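Local structure of beta-1,4-mannanase (Caldicellulosiruptor saccharolyticus, 1PMH) at residues 25-30 / 63-68. The protein is a beta-1,4-mannanase, represented here by its family 27 carbohydrate-binding module, which binds mannohexaose and probably holds the enzyme on mannan. Numbering follows the deposited sequence.
Sequences DSLKCI and GDLGTW. With EDO (1,2-ethanediol), chain G.
Ser-26 OG lies between its backbone N and carbonyl carbon (chi1 76°), facing Asp-64 O, while Asp-64 CG stands beside its own backbone N (chi1 -64°), on the side where OD2 shares a water with Ser-26 O. Here, in the jellyroll beta-sandwich, the loop joining strands 20-21 and 30-36 docks on strand 61-68. Two hydrogen bonds tie Ser-26 to Asp-64: OG donates to Asp-64 O (2.7 Å), and Asp-64 N donates to Ser-26 O (2.9 Å), coming from above that carbonyl plane. Ser-26 OG also accepts from Ala-22 N, so one hydroxyl ties the chain just after strand 20-21 to Asp-64 O. The type II' turn from Leu-27 to Ile-30, closed by Ile-30 N to Leu-27 O, sets Leu-27 O 3.2 Å from Gly-63 CA in a CA-H...O contact; Cys-29 SG lies 3.4 Å from Gly-63 N. Ile-30 CD1 meets Leu-65 CB at 4.1 Å, the two side chains crossing at about a right angle, and Leu-27 CD2 touches Leu-65 CD1. Asp-64 OD1 accepts from Gln-161 NE2 of the glycan pocket. The water donates to both Ser-26 O (2.7 Å) and Asp-64 OD2 (2.6 Å).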
loop_
_atom_site.group_PDB
_atom_site.type_symbol
_atom_site.label_atom_id
_atom_site.label_comp_id
_atom_site.label_asym_id
_atom_site.label_seq_id
_atom_site.Cartn_x
_atom_site.Cartn_y
_atom_site.Cartn_z
ATOM N N ASP A 25 -8.510 9.819 -12.233
ATOM C CA ASP A 25 -9.203 8.571 -12.455
ATOM C C ASP A 25 -8.334 7.339 -12.280
ATOM O O ASP A 25 -8.688 6.276 -12.771
ATOM C CB ASP A 25 -9.888 8.532 -13.828
ATOM C CG ASP A 25 -11.024 7.540 -13.842
ATOM O OD1 ASP A 25 -11.760 7.418 -12.816
ATOM O OD2 ASP A 25 -11.178 6.823 -14.853
ATOM N N SER A 26 -7.254 7.434 -11.504
ATOM C CA SER A 26 -6.388 6.281 -11.344
ATOM C C SER A 26 -6.921 5.212 -10.420
ATOM O O SER A 26 -6.398 4.077 -10.485
ATOM C CB SER A 26 -4.980 6.672 -10.861
ATOM O OG SER A 26 -4.947 6.986 -9.503
ATOM N N LEU A 27 -7.859 5.545 -9.533
ATOM C CA LEU A 27 -8.191 4.595 -8.479
ATOM C C LEU A 27 -8.835 3.326 -9.022
ATOM O O LEU A 27 -8.547 2.239 -8.557
ATOM C CB LEU A 27 -9.023 5.248 -7.376
ATOM C CG LEU A 27 -8.245 6.215 -6.487
ATOM C CD1 LEU A 27 -9.180 7.042 -5.627
ATOM C CD2 LEU A 27 -7.214 5.538 -5.625
ATOM N N LYS A 28 -9.815 3.498 -9.912
ATOM C CA LYS A 28 -10.406 2.400 -10.667
ATOM C C LYS A 28 -11.022 1.358 -9.742
ATOM O O LYS A 28 -12.101 1.602 -9.193
ATOM C CB LYS A 28 -9.437 1.835 -11.722
ATOM C CG LYS A 28 -8.862 2.848 -12.718
ATOM C CD LYS A 28 -9.868 3.303 -13.780
ATOM C CE LYS A 28 -9.204 3.754 -15.095
ATOM N NZ LYS A 28 -7.985 4.656 -15.076
ATOM N N CYS A 29 -10.405 0.194 -9.572
ATOM C CA CYS A 29 -10.918 -0.833 -8.680
ATOM C C CYS A 29 -10.963 -0.411 -7.238
ATOM O O CYS A 29 -11.719 -0.977 -6.437
ATOM C CB CYS A 29 -10.081 -2.090 -8.790
ATOM S SG CYS A 29 -8.345 -1.866 -8.281
ATOM N N ILE A 30 -10.199 0.604 -6.860
ATOM C CA ILE A 30 -10.285 1.173 -5.534
ATOM C C ILE A 30 -11.427 2.167 -5.540
ATOM O O ILE A 30 -11.338 3.206 -6.184
ATOM C CB ILE A 30 -8.951 1.838 -5.133
ATOM C CG1 ILE A 30 -7.786 0.864 -5.156
ATOM C CG2 ILE A 30 -9.158 2.481 -3.759
ATOM C CD1 ILE A 30 -6.431 1.533 -5.216
ATOM N N GLY A 63 -5.715 -0.679 -10.172
ATOM C CA GLY A 63 -5.978 0.618 -9.592
ATOM C C GLY A 63 -4.684 1.124 -8.986
ATOM O O GLY A 63 -3.856 0.328 -8.564
ATOM N N ASP A 64 -4.513 2.431 -8.944
ATOM C CA ASP A 64 -3.284 3.059 -8.501
ATOM C C ASP A 64 -3.573 4.154 -7.477
ATOM O O ASP A 64 -4.336 5.080 -7.709
ATOM C CB ASP A 64 -2.475 3.611 -9.669
ATOM C CG ASP A 64 -1.982 2.531 -10.616
ATOM O OD1 ASP A 64 -0.900 1.994 -10.369
ATOM O OD2 ASP A 64 -2.677 2.170 -11.579
ATOM N N LEU A 65 -2.961 3.991 -6.327
ATOM C CA LEU A 65 -3.086 4.832 -5.142
ATOM C C LEU A 65 -1.769 5.573 -4.988
ATOM O O LEU A 65 -0.747 4.945 -4.936
ATOM C CB LEU A 65 -3.327 3.919 -3.939
ATOM C CG LEU A 65 -3.418 4.603 -2.601
ATOM C CD1 LEU A 65 -4.789 5.264 -2.379
ATOM C CD2 LEU A 65 -3.112 3.577 -1.519
ATOM N N GLY A 66 -1.803 6.887 -4.845
ATOM C CA GLY A 66 -0.598 7.653 -4.669
ATOM C C GLY A 66 -0.603 8.524 -3.444
ATOM O O GLY A 66 -1.653 8.929 -2.952
ATOM N N THR A 67 0.590 8.889 -2.985
ATOM C CA THR A 67 0.761 9.950 -2.023
ATOM C C THR A 67 1.982 10.774 -2.415
ATOM O O THR A 67 2.952 10.229 -2.910
ATOM C CB THR A 67 0.840 9.449 -0.565
ATOM O OG1 THR A 67 0.776 10.563 0.330
ATOM C CG2 THR A 67 2.107 8.682 -0.288
ATOM N N TRP A 68 1.919 12.066 -2.168
ATOM C CA TRP A 68 3.042 12.932 -2.320
ATOM C C TRP A 68 3.663 13.088 -0.976
ATOM O O TRP A 68 3.006 13.444 0.013
ATOM C CB TRP A 68 2.590 14.301 -2.855
ATOM C CG TRP A 68 2.239 14.251 -4.299
ATOM C CD1 TRP A 68 0.984 14.206 -4.848
ATOM C CD2 TRP A 68 3.135 14.260 -5.391
ATOM N NE1 TRP A 68 1.048 14.169 -6.212
ATOM C CE2 TRP A 68 2.365 14.205 -6.581
ATOM C CE3 TRP A 68 4.539 14.337 -5.498
ATOM C CZ2 TRP A 68 2.953 14.205 -7.842
ATOM C CZ3 TRP A 68 5.107 14.351 -6.744
ATOM C CH2 TRP A 68 4.324 14.246 -7.903
HETATM C C1 EDO G . -2.049 11.370 -4.321
HETATM O O1 EDO G . -1.000 11.273 -5.268
HETATM C C2 EDO G . -2.135 12.691 -3.571
HETATM O O2 EDO G . -1.095 12.953 -2.660
HETATM O O HOH W 1 -4.926 3.119 -12.601
#